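Local coordinates for extracellular solute-binding protein family 5 (Brucella melitensis, PDB 4ONY) that probably captures peptides or related solutes in the periplasm and delivers them to an ABC transporter of the inner membrane, at residues 20-25 against 538-543; 152-157 against 187-192; 308-313 against 353-358. One frame throughout, in Å; residues are numbered along the deposited sequence.

Contact 1 of 3, residues 20-25 against 538-543; sequences SMHGDV and ADFVSA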
# COMPACT_ATOMS: atom_id res chain seq x y z
N SER A 20 -2.13 19.60 1.64
CA SER A 20 -2.80 18.45 2.22
C SER A 20 -4.04 18.13 1.44
O SER A 20 -4.83 19.02 1.09
CB SER A 20 -3.19 18.72 3.68
OG SER A 20 -3.95 17.64 4.18
N MET A 21 -4.24 16.85 1.19
CA MET A 21 -5.34 16.39 0.35
C MET A 21 -6.68 16.89 0.89
O MET A 21 -7.47 17.46 0.12
CB MET A 21 -5.36 14.87 0.22
CG MET A 21 -6.60 14.31 -0.48
SD MET A 21 -6.70 14.90 -2.19
CE MET A 21 -8.32 14.29 -2.65
N HIS A 22 -6.90 16.73 2.19
CA HIS A 22 -8.12 17.16 2.86
C HIS A 22 -7.97 18.36 3.81
O HIS A 22 -8.86 18.64 4.62
CB HIS A 22 -8.77 15.99 3.57
CG HIS A 22 -9.26 14.93 2.62
ND1 HIS A 22 -8.71 13.67 2.58
CD2 HIS A 22 -10.18 14.97 1.62
CE1 HIS A 22 -9.29 12.97 1.63
NE2 HIS A 22 -10.18 13.72 1.03
N GLY A 23 -6.88 19.12 3.67
CA GLY A 23 -6.77 20.39 4.38
C GLY A 23 -6.10 20.27 5.72
O GLY A 23 -5.69 21.28 6.26
N ASP A 24 -5.92 19.06 6.25
CA ASP A 24 -5.30 18.86 7.57
C ASP A 24 -3.75 18.92 7.48
O ASP A 24 -3.13 18.08 6.83
CB ASP A 24 -5.76 17.52 8.18
CG ASP A 24 -5.51 16.32 7.24
OD1 ASP A 24 -5.95 16.38 6.07
OD2 ASP A 24 -4.86 15.32 7.68
N VAL A 25 -3.15 19.91 8.11
CA VAL A 25 -1.70 20.12 8.10
C VAL A 25 -1.21 20.12 9.53
O VAL A 25 -1.44 21.05 10.28
CB VAL A 25 -1.34 21.43 7.40
CG1 VAL A 25 0.18 21.70 7.46
CG2 VAL A 25 -1.78 21.37 5.93
N ALA A 538 -12.67 14.82 8.40
CA ALA A 538 -13.79 14.24 9.14
C ALA A 538 -14.85 13.59 8.26
O ALA A 538 -15.26 12.43 8.49
CB ALA A 538 -14.43 15.29 10.03
N ASP A 539 -15.31 14.34 7.26
CA ASP A 539 -16.22 13.81 6.27
C ASP A 539 -15.64 12.63 5.52
O ASP A 539 -16.39 11.73 5.17
CB ASP A 539 -16.64 14.86 5.25
CG ASP A 539 -17.52 15.92 5.86
OD1 ASP A 539 -17.92 15.74 7.03
OD2 ASP A 539 -17.81 16.90 5.14
N PHE A 540 -14.34 12.67 5.25
CA PHE A 540 -13.69 11.61 4.53
C PHE A 540 -13.67 10.33 5.38
O PHE A 540 -14.01 9.23 4.87
CB PHE A 540 -12.28 12.04 4.13
CG PHE A 540 -11.53 11.02 3.34
CD1 PHE A 540 -11.85 10.76 2.01
CD2 PHE A 540 -10.50 10.30 3.90
CE1 PHE A 540 -11.16 9.83 1.26
CE2 PHE A 540 -9.76 9.38 3.14
CZ PHE A 540 -10.11 9.12 1.83
N VAL A 541 -13.26 10.43 6.62
CA VAL A 541 -13.23 9.30 7.50
C VAL A 541 -14.63 8.68 7.63
O VAL A 541 -14.79 7.46 7.62
CB VAL A 541 -12.66 9.65 8.88
CG1 VAL A 541 -12.86 8.50 9.87
CG2 VAL A 541 -11.16 9.99 8.79
N SER A 542 -15.64 9.53 7.74
CA SER A 542 -16.98 9.03 7.86
C SER A 542 -17.38 8.26 6.60
O SER A 542 -17.97 7.18 6.68
CB SER A 542 -17.94 10.19 8.10
OG SER A 542 -17.74 10.71 9.40
N ALA A 543 -17.05 8.81 5.44
CA ALA A 543 -17.47 8.17 4.18
C ALA A 543 -16.77 6.84 3.98
O ALA A 543 -17.37 5.88 3.49
CB ALA A 543 -17.22 9.11 3.00
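His22 and Phe540 carry this contact by themselves, ring against ring, where the loop following strand 18-20 meets helix 537-553 of the bilobal fold of family 5 solute-binding proteins. CE1 of His22 stands over the centre of the phenylalanine ring, 3.4 Å from Phe540 CD1. The two planes are inclined at 31° with centroids 4.2 Å apart, an oblique aromatic pair. Phe540 also turns its methylene to the imidazole: CB lies over the middle of that ring in a CH-pi contact, 4.1 Å from the His22 ring centroid. With Phe540 CG anti to the backbone N (chi1 -179°), the ring projects from the helix to the histidine, and Leu531 of helix 522-533 and Pro495 pack against it.

Met21 CG covers the opposite face of the imidazole near its rim, which leaves the ring sandwiched between its chain neighbour and the helix. Behind this, the loop folds back on itself and is tied to its surroundings through Arg112, which donates to Met21 O, and Thr97, which is bonded to Asp24 O. That same carbonyl receives the hydroxyl of Ser20 from above its plane, with Ser20 OG 2.8 Å from Asp24 O.

Contact 2 of 3, residues 152-157 against 187-192; sequences NSRMSR and GSMPVL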
# COMPACT_ATOMS: atom_id res chain seq x y z
N ASN A 152 3.29 9.42 -18.16
CA ASN A 152 2.91 10.04 -19.43
C ASN A 152 1.44 10.46 -19.47
O ASN A 152 0.97 10.97 -20.48
CB ASN A 152 3.19 9.13 -20.62
CG ASN A 152 2.26 7.92 -20.67
OD1 ASN A 152 1.59 7.58 -19.70
ND2 ASN A 152 2.25 7.26 -21.80
N SER A 153 0.71 10.27 -18.38
CA SER A 153 -0.72 10.58 -18.42
C SER A 153 -1.07 11.93 -17.77
O SER A 153 -2.19 12.34 -17.84
CB SER A 153 -1.51 9.44 -17.76
OG SER A 153 -1.33 9.47 -16.35
N ARG A 154 -0.11 12.65 -17.19
CA ARG A 154 -0.45 13.85 -16.40
C ARG A 154 -0.98 14.99 -17.28
O ARG A 154 -1.97 15.66 -16.90
CB ARG A 154 0.76 14.36 -15.63
CG ARG A 154 1.00 13.75 -14.26
CD ARG A 154 0.82 12.27 -14.21
NE ARG A 154 1.57 11.62 -13.12
CZ ARG A 154 1.02 10.78 -12.26
NH1 ARG A 154 -0.26 10.45 -12.33
NH2 ARG A 154 1.78 10.23 -11.33
N MET A 155 -0.36 15.19 -18.45
CA MET A 155 -0.70 16.31 -19.30
C MET A 155 -2.11 16.24 -19.90
O MET A 155 -2.67 17.27 -20.20
CB MET A 155 0.35 16.52 -20.41
CG MET A 155 1.64 17.13 -19.90
SD MET A 155 1.50 18.75 -19.13
CE MET A 155 1.09 19.73 -20.58
N SER A 156 -2.71 15.05 -20.02
CA SER A 156 -4.12 14.94 -20.45
C SER A 156 -5.08 15.67 -19.52
O SER A 156 -6.23 16.00 -19.90
CB SER A 156 -4.53 13.48 -20.53
OG SER A 156 -4.59 12.90 -19.21
N ARG A 157 -4.62 15.94 -18.29
CA ARG A 157 -5.36 16.76 -17.31
C ARG A 157 -4.95 18.22 -17.22
O ARG A 157 -5.54 18.99 -16.43
CB ARG A 157 -5.19 16.15 -15.91
CG ARG A 157 -6.41 15.48 -15.35
CD ARG A 157 -6.88 14.33 -16.21
NE ARG A 157 -5.82 13.39 -16.45
CZ ARG A 157 -5.41 12.48 -15.57
NH1 ARG A 157 -5.98 12.39 -14.38
NH2 ARG A 157 -4.44 11.64 -15.91
N GLY A 187 3.67 15.63 -5.71
CA GLY A 187 4.35 14.49 -5.07
C GLY A 187 4.51 13.21 -5.86
O GLY A 187 5.11 12.27 -5.34
N SER A 188 3.98 13.11 -7.07
CA SER A 188 4.11 11.87 -7.84
C SER A 188 4.64 12.10 -9.24
O SER A 188 4.29 11.38 -10.18
CB SER A 188 2.77 11.09 -7.93
OG SER A 188 2.22 10.94 -6.62
N MET A 189 5.48 13.11 -9.38
CA MET A 189 6.23 13.31 -10.59
C MET A 189 7.63 13.76 -10.20
O MET A 189 7.79 14.54 -9.28
CB MET A 189 5.60 14.39 -11.48
CG MET A 189 4.34 13.97 -12.22
SD MET A 189 4.72 12.67 -13.44
CE MET A 189 4.88 13.66 -14.91
N PRO A 190 8.64 13.30 -10.91
CA PRO A 190 9.98 13.83 -10.69
C PRO A 190 10.19 15.19 -11.29
O PRO A 190 9.29 15.72 -11.98
CB PRO A 190 10.85 12.81 -11.41
CG PRO A 190 10.01 12.46 -12.60
CD PRO A 190 8.61 12.37 -12.05
N VAL A 191 11.36 15.78 -11.00
CA VAL A 191 11.92 16.79 -11.84
C VAL A 191 13.22 16.21 -12.41
O VAL A 191 14.07 15.72 -11.68
CB VAL A 191 12.15 18.13 -11.08
CG1 VAL A 191 12.65 19.20 -12.04
CG2 VAL A 191 10.86 18.60 -10.44
N LEU A 192 13.34 16.33 -13.74
CA LEU A 192 14.43 15.81 -14.55
C LEU A 192 15.34 16.94 -15.08
O LEU A 192 14.86 18.05 -15.35
CB LEU A 192 13.88 15.07 -15.78
CG LEU A 192 12.92 13.93 -15.48
CD1 LEU A 192 12.46 13.21 -16.73
CD2 LEU A 192 13.54 12.90 -14.52
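The guanidinium of Arg154 meets the 187-192 segment at its edge, where two neighbouring N-H groups point to two unlike acceptors. In its plane lies the thioether sulfur of Met189, approached by NE in a nearly straight but weak hydrogen bond (Arg154 NE to Met189 SD 3.3 Å, 162° at the hydrogen). Beside it, Arg154 NH2 donates to the backbone carbonyl Ser188 O at 3.0 Å; here the oxygen sits 20° out of the guanidinium plane, and the donor is likewise tilted from the carbonyl plane. The same NH2 rests 3.6 Å from Ser188 CB.

The contact joins two connections of the solute-binding fold, one running from helix 133-146 into strand 158-165, the other leaving the end of helix 181-187. Arg154 bends at chi2 (44°), and its aliphatic part slides past Met189 in the opposite direction, Arg154 CG lying 3.9 Å from both Met189 CG and Met189 CE. Phe181, Leu184 and Ile185 of helix 181-187 pack on Arg154, and Tyr140 and Leu143 of helix 133-146 on Met189. The turn that carries Arg154 is shaped by bonds of its own: Arg157 NE reaches Ser156 OG nearly in the guanidinium plane, and Ser156 OG lies 2.8 Å from Ser153 O, which also accepts from Arg157 NH2.

Contact 3 of 3, residues 308-313 against 353-358; sequences ADMLGF and QSFWEG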
# COMPACT_ATOMS: atom_id res chain seq x y z
N ALA A 308 -3.62 -2.43 7.49
CA ALA A 308 -3.02 -3.68 7.08
C ALA A 308 -3.75 -4.14 5.82
O ALA A 308 -4.99 -4.02 5.73
CB ALA A 308 -3.18 -4.69 8.20
N ASP A 309 -3.01 -4.61 4.82
CA ASP A 309 -3.60 -5.04 3.56
C ASP A 309 -4.60 -6.17 3.85
O ASP A 309 -4.33 -7.05 4.67
CB ASP A 309 -2.52 -5.51 2.61
CG ASP A 309 -1.71 -4.37 2.00
OD1 ASP A 309 -2.04 -3.15 2.15
OD2 ASP A 309 -0.74 -4.71 1.34
N MET A 310 -5.74 -6.15 3.18
CA MET A 310 -6.67 -7.29 3.23
C MET A 310 -6.07 -8.55 2.58
O MET A 310 -5.43 -8.49 1.52
CB MET A 310 -7.96 -6.94 2.52
CG MET A 310 -9.02 -8.03 2.49
SD MET A 310 -9.58 -8.79 4.02
CE MET A 310 -10.49 -7.40 4.68
N LEU A 311 -6.23 -9.68 3.26
CA LEU A 311 -6.12 -11.00 2.70
C LEU A 311 -7.42 -11.70 3.09
O LEU A 311 -7.80 -11.72 4.25
CB LEU A 311 -4.91 -11.77 3.28
CG LEU A 311 -4.75 -13.22 2.86
CD1 LEU A 311 -4.50 -13.36 1.36
CD2 LEU A 311 -3.61 -13.88 3.60
N GLY A 312 -8.09 -12.32 2.13
CA GLY A 312 -9.33 -13.04 2.41
C GLY A 312 -9.67 -14.05 1.36
O GLY A 312 -9.12 -13.99 0.24
N PHE A 313 -10.61 -14.96 1.69
CA PHE A 313 -11.23 -15.77 0.65
C PHE A 313 -12.26 -14.89 -0.01
O PHE A 313 -12.94 -14.12 0.67
CB PHE A 313 -11.89 -17.01 1.21
CG PHE A 313 -10.95 -18.02 1.76
CD1 PHE A 313 -10.20 -18.82 0.92
CD2 PHE A 313 -10.86 -18.24 3.13
CE1 PHE A 313 -9.36 -19.79 1.41
CE2 PHE A 313 -10.02 -19.25 3.63
CZ PHE A 313 -9.27 -20.02 2.76
N GLN A 353 -10.47 -7.86 10.28
CA GLN A 353 -11.91 -7.66 10.33
C GLN A 353 -12.45 -6.58 9.32
O GLN A 353 -13.57 -6.68 8.93
CB GLN A 353 -12.32 -7.21 11.74
CG GLN A 353 -11.83 -8.11 12.86
CD GLN A 353 -12.36 -7.64 14.19
OE1 GLN A 353 -13.52 -7.74 14.49
NE2 GLN A 353 -11.51 -7.01 14.95
N SER A 354 -11.66 -5.56 9.01
CA SER A 354 -12.06 -4.41 8.21
C SER A 354 -11.22 -4.35 6.94
O SER A 354 -10.06 -4.80 6.95
CB SER A 354 -11.76 -3.15 9.02
OG SER A 354 -11.92 -1.93 8.28
N PHE A 355 -11.76 -3.71 5.91
CA PHE A 355 -11.00 -3.39 4.72
C PHE A 355 -10.04 -2.21 4.94
O PHE A 355 -9.26 -1.93 4.06
CB PHE A 355 -11.96 -3.13 3.56
CG PHE A 355 -12.71 -4.37 3.13
CD1 PHE A 355 -12.18 -5.21 2.21
CD2 PHE A 355 -13.91 -4.69 3.69
CE1 PHE A 355 -12.84 -6.35 1.82
CE2 PHE A 355 -14.59 -5.84 3.33
CZ PHE A 355 -14.06 -6.66 2.38
N TRP A 356 -10.08 -1.56 6.12
CA TRP A 356 -9.07 -0.58 6.49
C TRP A 356 -8.53 -0.97 7.89
O TRP A 356 -8.27 -0.13 8.74
CB TRP A 356 -9.61 0.87 6.42
CG TRP A 356 -9.73 1.30 4.97
CD1 TRP A 356 -8.76 1.88 4.19
CD2 TRP A 356 -10.85 1.06 4.11
NE1 TRP A 356 -9.21 2.03 2.89
CE2 TRP A 356 -10.48 1.54 2.80
CE3 TRP A 356 -12.11 0.50 4.30
CZ2 TRP A 356 -11.33 1.48 1.73
CZ3 TRP A 356 -12.97 0.44 3.22
CH2 TRP A 356 -12.58 0.92 1.93
N GLU A 357 -8.32 -2.27 8.06
CA GLU A 357 -7.85 -2.87 9.30
C GLU A 357 -6.70 -2.12 9.96
O GLU A 357 -5.66 -1.88 9.35
CB GLU A 357 -7.41 -4.31 9.01
CG GLU A 357 -6.90 -5.11 10.21
CD GLU A 357 -7.93 -5.32 11.29
OE1 GLU A 357 -9.12 -5.45 10.98
OE2 GLU A 357 -7.56 -5.36 12.48
N GLY A 358 -6.88 -1.86 11.24
CA GLY A 358 -5.85 -1.28 12.08
C GLY A 358 -5.72 0.22 11.96
O GLY A 358 -4.80 0.80 12.55
O HOH W 1 -7.75 -4.28 5.37
O HOH W 2 -7.40 -3.58 2.46
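Met310 and Phe355 form the tight half of this contact, a Met-aromatic pair on strand 310-315, which belongs to the mixed sheet of one lobe of the solute-binding fold. The methionine methyl lies over one face of the ring, offset toward the rim: Met310 CE is 3.9 Å from the Phe355 ring centroid, 20° off the normal, and 3.7 Å from Phe355 CD1. The sulfur, Met310 SD, stands farther back and oblique, 5.2 Å from the Phe355 ring centroid. Bends at chi2 and chi3 (55° and 71°) curl the methionine chain back, and Met310 CE also touches Ser354 O, at 3.5 Å. Around the phenylalanine, Trp503 and Tyr557 pack edge-to-face, and Leu489 and Leu551 also pack against it.

Between Ala308 and Glu357 the side chains touch only lightly, and a backbone hydrogen bond and two waters do the joining. Ala308 N donates to Glu357 O at 2.8 Å, in the carbonyl plane; one water donates to both Ala308 O and Ser354 O, the other accepts from Met310 N and donates to Phe355 O. The 353-358 loop is held in shape by an ST turn, Trp356 N to Ser354 OG, whose hydroxyl is also bonded to Asp548. The carboxylate of Glu357 turns back to its own loop, Glu357 OE1 accepting from Gln353 N at 2.8 Å and from Ser354 N at 3.2 Å.

The three contacts are separate, with none touching another. Contact 1 spans almost the whole chain, bringing the loop after the first strand to helix 537-553, and both other contacts are nested within the loop it closes. Contact 3 is its nearer neighbour, about 7 Å away between nearest atoms, and both draw on helix 537-553, which carries Phe540 of contact 1 and also places Leu551 on Phe355 of contact 3. Contact 2 lies about 10 Å from contact 1 and about 17 Å from contact 3, again between nearest atoms. The bound polyether touches Gln222, Gln225, Arg226, Tyr256 and Tyr257, none of which belongs to these contacts.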